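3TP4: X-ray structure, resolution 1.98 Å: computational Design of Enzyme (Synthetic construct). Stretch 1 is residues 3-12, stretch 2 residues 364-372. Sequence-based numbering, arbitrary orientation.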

# COMPACT_ATOMS: atom_id res chain seq x y z
N ASP A 3 13.77 -2.51 24.95
CA ASP A 3 13.79 -1.07 24.72
C ASP A 3 13.99 -0.78 23.23
O ASP A 3 15.08 -0.40 22.80
CB ASP A 3 14.90 -0.41 25.54
CG ASP A 3 14.59 1.04 25.89
OD1 ASP A 3 13.74 1.65 25.21
OD2 ASP A 3 15.21 1.57 26.84
N GLU A 4 12.93 -0.95 22.45
CA GLU A 4 13.01 -0.81 21.00
C GLU A 4 12.27 0.44 20.50
O GLU A 4 11.15 0.72 20.94
CB GLU A 4 12.46 -2.06 20.32
CG GLU A 4 12.74 -2.16 18.82
CD GLU A 4 12.03 -3.32 18.15
OE1 GLU A 4 11.43 -4.16 18.87
OE2 GLU A 4 12.05 -3.40 16.90
N THR A 5 12.91 1.18 19.60
CA THR A 5 12.32 2.37 19.00
C THR A 5 12.36 2.24 17.48
O THR A 5 13.40 1.91 16.91
CB THR A 5 13.10 3.65 19.39
OG1 THR A 5 13.23 3.71 20.82
CG2 THR A 5 12.38 4.90 18.88
N ILE A 6 11.24 2.52 16.81
CA ILE A 6 11.23 2.40 15.35
C ILE A 6 10.60 3.59 14.64
O ILE A 6 9.72 4.26 15.17
CB ILE A 6 10.54 1.11 14.87
CG1 ILE A 6 9.09 1.07 15.37
CG2 ILE A 6 11.31 -0.12 15.34
CD1 ILE A 6 8.29 -0.06 14.78
N ALA A 7 11.05 3.81 13.41
CA ALA A 7 10.46 4.80 12.54
C ALA A 7 9.16 4.23 12.02
O ALA A 7 9.15 3.18 11.37
CB ALA A 7 11.39 5.12 11.39
N ILE A 8 8.06 4.90 12.33
CA ILE A 8 6.75 4.46 11.88
C ILE A 8 5.98 5.69 11.41
O ILE A 8 6.05 6.74 12.04
CB ILE A 8 5.97 3.74 13.00
CG1 ILE A 8 4.54 3.45 12.56
CG2 ILE A 8 5.97 4.56 14.28
CD1 ILE A 8 3.78 2.46 13.50
N VAL A 9 5.27 5.55 10.30
CA VAL A 9 4.58 6.68 9.69
C VAL A 9 3.63 7.38 10.66
O VAL A 9 3.60 8.62 10.74
CB VAL A 9 3.86 6.24 8.40
CG1 VAL A 9 2.85 7.29 7.95
CG2 VAL A 9 4.90 5.99 7.29
N ASP A 10 2.87 6.60 11.40
CA ASP A 10 1.97 7.14 12.40
C ASP A 10 2.60 7.03 13.79
O ASP A 10 2.55 5.97 14.42
CB ASP A 10 0.62 6.43 12.35
CG ASP A 10 -0.29 6.81 13.50
OD1 ASP A 10 -0.07 7.87 14.13
OD2 ASP A 10 -1.22 6.03 13.79
N ALA A 11 3.20 8.13 14.24
CA ALA A 11 3.90 8.14 15.53
C ALA A 11 2.95 7.88 16.70
O ALA A 11 3.40 7.56 17.80
CB ALA A 11 4.67 9.44 15.74
N ASP A 12 1.65 8.02 16.45
CA ASP A 12 0.63 7.78 17.46
C ASP A 12 -0.10 6.44 17.29
O ASP A 12 -1.16 6.23 17.89
CB ASP A 12 -0.42 8.90 17.44
CG ASP A 12 0.12 10.24 17.94
OD1 ASP A 12 0.96 10.24 18.86
OD2 ASP A 12 -0.30 11.28 17.40
N ARG A 364 4.53 -7.10 21.35
CA ARG A 364 5.83 -6.52 21.63
C ARG A 364 5.70 -5.14 22.27
O ARG A 364 4.68 -4.47 22.11
CB ARG A 364 6.68 -6.46 20.35
CG ARG A 364 7.21 -7.83 19.92
CD ARG A 364 7.13 -8.05 18.42
NE ARG A 364 8.37 -7.72 17.74
CZ ARG A 364 9.18 -8.60 17.16
NH1 ARG A 364 8.91 -9.90 17.19
NH2 ARG A 364 10.29 -8.18 16.56
N THR A 365 6.72 -4.74 23.01
CA THR A 365 6.79 -3.40 23.56
C THR A 365 7.76 -2.58 22.72
O THR A 365 8.97 -2.82 22.74
CB THR A 365 7.25 -3.41 25.03
OG1 THR A 365 6.33 -4.19 25.81
CG2 THR A 365 7.30 -1.99 25.58
N VAL A 366 7.21 -1.64 21.96
CA VAL A 366 8.02 -0.84 21.05
C VAL A 366 7.47 0.57 20.92
O VAL A 366 6.28 0.77 20.69
CB VAL A 366 8.11 -1.52 19.66
CG1 VAL A 366 6.79 -2.13 19.29
CG2 VAL A 366 8.59 -0.53 18.61
N ALA A 367 8.35 1.55 21.09
CA ALA A 367 7.96 2.95 21.01
C ALA A 367 8.24 3.54 19.64
O ALA A 367 9.17 3.13 18.94
CB ALA A 367 8.64 3.77 22.10
N ALA A 368 7.42 4.51 19.26
CA ALA A 368 7.58 5.22 18.01
C ALA A 368 8.63 6.32 18.12
O ALA A 368 8.60 7.13 19.05
CB ALA A 368 6.24 5.82 17.60
N ALA A 369 9.56 6.34 17.18
CA ALA A 369 10.40 7.51 16.99
C ALA A 369 9.48 8.70 16.77
O ALA A 369 8.39 8.56 16.22
CB ALA A 369 11.32 7.32 15.80
N PRO A 370 9.92 9.89 17.21
CA PRO A 370 9.09 11.09 17.00
C PRO A 370 8.88 11.32 15.51
O PRO A 370 9.80 11.05 14.73
CB PRO A 370 9.95 12.21 17.60
CG PRO A 370 11.34 11.71 17.49
CD PRO A 370 11.26 10.23 17.72
N ALA A 371 7.69 11.79 15.12
CA ALA A 371 7.38 12.02 13.71
C ALA A 371 8.39 12.97 13.07
O ALA A 371 8.84 13.92 13.71
CB ALA A 371 5.97 12.58 13.57
N GLN A 372 8.76 12.73 11.82
CA GLN A 372 9.70 13.63 11.17
C GLN A 372 8.97 14.85 10.60
O GLN A 372 7.95 14.71 9.92
CB GLN A 372 10.56 12.92 10.11
CG GLN A 372 9.80 12.30 8.94
CD GLN A 372 10.68 11.35 8.09
OE1 GLN A 372 10.55 10.12 8.18
NE2 GLN A 372 11.55 11.93 7.26
O HOH W 1 8.03 7.61 13.93

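Two short strands, centred on Thr5 and Ala367, lie side by side and run in the same general direction, at 35° to each other. They come from distant parts of one chain. Together the two stretches bury 532 Å² of surface.

Glu4 has the largest share, 75 Å². Its backbone takes part in the ladder. Its carbonyl accepts a hydrogen bond from Ala367, with Ala367 N to Glu4 O at 2.9 Å. The same oxygen also takes a CA-H...O contact from Val366, with Val366 CA to Glu4 O at 3.5 Å. The carboxylate end is not left idle: Glu4 OE2 is hydrogen-bonded elsewhere in the structure.

The ladder continues in parallel fashion. Ala367 answers from its own carbonyl, and Ile6 N donates to Ala367 O at 3.0 Å. Ile6 then accepts in turn, with Ala369 N to Ile6 O at 2.9 Å. Thus Ile6 bonds to the residues before and after Ala368, its bridge partner.

Val366 covers 59 Å². Its side chain lies on the same face of the sheet as those of Ile6 and Ala368. Val366 CG2 meets Ile6 CG1 at 3.6 Å, a contact between apolar groups. On the other face, the Thr5 methyl packs beside the backbone, with Thr5 CG2 to Ala369 N at 3.6 Å.

Ala11, with 58 Å², adds a contact beyond the strand. Its CA-to-CB bond points toward stretch 2, and Ala11 CB lies 4.0 Å from Ala371 CB. Ala11 O also lies 3.3 Å from Ala368 CB, a carbonyl against a methyl. Ile8 packs on that same methyl, with Ile8 CG2 to Ala368 CB at 3.6 Å.

Past the direct ladder, one water bridges the backbones. The oxygen of water 1 accepts from Ile8 N at 3.1 Å, and the same water oxygen donates to Ala369 O at 2.5 Å.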